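PDB 3WOZ: CLIP-associating protein 2 from Mus musculus, which probably binds tubulin through its TOG domains and so helps control microtubule dynamics. Local coordinates for residues D122-I127 with A155-P160. Sequence-based numbering, arbitrary orientation.
Sequences DLQFNI and AKQMDP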
loop_
_atom_site.group_PDB
_atom_site.type_symbol
_atom_site.label_atom_id
_atom_site.label_comp_id
_atom_site.label_asym_id
_atom_site.label_seq_id
_atom_site.Cartn_x
_atom_site.Cartn_y
_atom_site.Cartn_z
ATOM N N ASP A 122 11.404 -6.208 -0.497
ATOM C CA ASP A 122 10.935 -7.473 -1.072
ATOM C C ASP A 122 9.537 -7.829 -0.568
ATOM O O ASP A 122 8.657 -8.160 -1.367
ATOM C CB ASP A 122 11.937 -8.621 -0.833
ATOM C CG ASP A 122 12.211 -8.885 0.645
ATOM O OD1 ASP A 122 12.052 -7.964 1.484
ATOM O OD2 ASP A 122 12.602 -10.028 0.968
ATOM N N LEU A 123 9.340 -7.721 0.745
ATOM C CA LEU A 123 8.042 -7.977 1.384
ATOM C C LEU A 123 6.932 -7.054 0.859
ATOM O O LEU A 123 5.817 -7.513 0.574
ATOM C CB LEU A 123 8.143 -7.847 2.908
ATOM C CG LEU A 123 9.037 -8.781 3.740
ATOM C CD1 LEU A 123 8.842 -8.462 5.211
ATOM C CD2 LEU A 123 8.764 -10.265 3.491
ATOM N N GLN A 124 7.238 -5.762 0.742
ATOM C CA GLN A 124 6.313 -4.794 0.147
ATOM C C GLN A 124 5.978 -5.196 -1.283
ATOM O O GLN A 124 4.815 -5.201 -1.677
ATOM C CB GLN A 124 6.925 -3.397 0.108
ATOM C CG GLN A 124 7.175 -2.737 1.441
ATOM C CD GLN A 124 7.579 -1.291 1.256
ATOM O OE1 GLN A 124 8.670 -0.878 1.646
ATOM N NE2 GLN A 124 6.713 -0.523 0.614
ATOM N N PHE A 125 7.013 -5.517 -2.056
ATOM C CA PHE A 125 6.853 -5.854 -3.469
ATOM C C PHE A 125 5.984 -7.093 -3.673
ATOM O O PHE A 125 5.159 -7.132 -4.590
ATOM C CB PHE A 125 8.214 -6.041 -4.143
ATOM C CG PHE A 125 8.134 -6.199 -5.637
ATOM C CD1 PHE A 125 8.261 -7.457 -6.224
ATOM C CD2 PHE A 125 7.915 -5.093 -6.457
ATOM C CE1 PHE A 125 8.185 -7.610 -7.609
ATOM C CE2 PHE A 125 7.836 -5.234 -7.843
ATOM C CZ PHE A 125 7.969 -6.496 -8.421
ATOM N N ASN A 126 6.169 -8.091 -2.811
ATOM C CA ASN A 126 5.428 -9.346 -2.908
ATOM C C ASN A 126 3.946 -9.147 -2.629
ATOM O O ASN A 126 3.100 -9.749 -3.291
ATOM C CB ASN A 126 6.024 -10.410 -1.981
ATOM C CG ASN A 126 7.424 -10.845 -2.402
ATOM O OD1 ASN A 126 8.176 -11.397 -1.598
ATOM N ND2 ASN A 126 7.782 -10.594 -3.660
ATOM N N ILE A 127 3.640 -8.285 -1.660
ATOM C CA ILE A 127 2.264 -7.885 -1.381
ATOM C C ILE A 127 1.662 -7.180 -2.591
ATOM O O ILE A 127 0.500 -7.407 -2.932
ATOM C CB ILE A 127 2.182 -6.984 -0.133
ATOM C CG1 ILE A 127 2.385 -7.827 1.129
ATOM C CG2 ILE A 127 0.845 -6.235 -0.072
ATOM C CD1 ILE A 127 2.917 -7.053 2.290
ATOM N N ALA A 155 10.143 0.595 -6.870
ATOM C CA ALA A 155 11.151 0.113 -7.811
ATOM C C ALA A 155 12.402 0.991 -7.830
ATOM O O ALA A 155 13.501 0.499 -8.093
ATOM C CB ALA A 155 10.558 -0.004 -9.208
ATOM N N LYS A 156 12.226 2.282 -7.546
ATOM C CA LYS A 156 13.334 3.238 -7.497
ATOM C C LYS A 156 14.219 3.065 -6.261
ATOM O O LYS A 156 15.333 3.589 -6.215
ATOM C CB LYS A 156 12.819 4.687 -7.562
ATOM C CG LYS A 156 11.868 5.002 -8.723
ATOM C CD LYS A 156 12.518 4.783 -10.086
ATOM C CE LYS A 156 11.504 4.903 -11.216
ATOM N NZ LYS A 156 11.066 6.312 -11.435
ATOM N N GLN A 157 13.723 2.345 -5.259
ATOM C CA GLN A 157 14.480 2.134 -4.025
ATOM C C GLN A 157 14.856 0.665 -3.772
ATOM O O GLN A 157 15.560 0.354 -2.812
ATOM C CB GLN A 157 13.732 2.736 -2.821
ATOM C CG GLN A 157 12.413 2.052 -2.449
ATOM C CD GLN A 157 11.741 2.672 -1.229
ATOM O OE1 GLN A 157 11.510 3.880 -1.178
ATOM N NE2 GLN A 157 11.412 1.843 -0.245
HETATM N N MSE A 158 14.388 -0.228 -4.639
HETATM C CA MSE A 158 14.617 -1.665 -4.483
HETATM C C MSE A 158 16.018 -2.115 -4.876
HETATM O O MSE A 158 16.726 -1.423 -5.608
HETATM C CB MSE A 158 13.612 -2.446 -5.326
HETATM C CG MSE A 158 12.349 -2.836 -4.604
HETATM SE SE MSE A 158 10.978 -3.362 -5.871
HETATM C CE MSE A 158 11.624 -5.124 -6.407
ATOM N N ASP A 159 16.404 -3.284 -4.375
ATOM C CA ASP A 159 17.552 -4.023 -4.896
ATOM C C ASP A 159 17.092 -4.830 -6.104
ATOM O O ASP A 159 15.939 -5.255 -6.145
ATOM C CB ASP A 159 18.106 -4.978 -3.836
ATOM C CG ASP A 159 19.057 -4.302 -2.869
ATOM O OD1 ASP A 159 19.594 -3.218 -3.195
ATOM O OD2 ASP A 159 19.277 -4.874 -1.779
ATOM N N PRO A 160 17.982 -5.041 -7.095
ATOM C CA PRO A 160 17.646 -5.867 -8.262
ATOM C C PRO A 160 17.106 -7.266 -7.920
ATOM O O PRO A 160 16.200 -7.751 -8.597
ATOM C CB PRO A 160 18.980 -5.973 -9.005
ATOM C CG PRO A 160 19.676 -4.698 -8.677
ATOM C CD PRO A 160 19.297 -4.386 -7.252
#
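One face of the F125 ring carries the methyl CE of selenomethionine M158, whose selenium sits lower on the same side, displaced outward past CD2. CE stands 3.8 Å from the ring centroid and only 17° off the normal, a CH-pi contact over the face. The selenium comes in obliquely, 42° off the normal, with SE 3.6 Å from F125 CD2, which makes the pair a Met-aromatic contact. Two torsions bring this about: F125 holds CG anti to the backbone N (chi1 -172°) and beside its own carbonyl carbon, where M158 can cross the side chain at about a right angle, while a bend at chi3 in M158 folds CE over the ring. L154 and L199 add to the apolar surroundings of F125, and L202 and F163 to those of M158. The pair is thus a worked example of a Met-aromatic contact joining helix 121-133 to the loop after helix 141-155, within a HEAT-repeat TOG domain. A serine in place of F125 would probably leave the M158 methyl without its aromatic face and open a gap beside L154. Next to M158, Q157 NE2 donates to N121 OD1 and the R116 carbonyl oxygen, joining this loop to the start of helix 121-133 and the end of helix 102-118. The centre of the contact is probably held by dispersion between the ring, the methyl and the selenium that stands for methionine's sulfur.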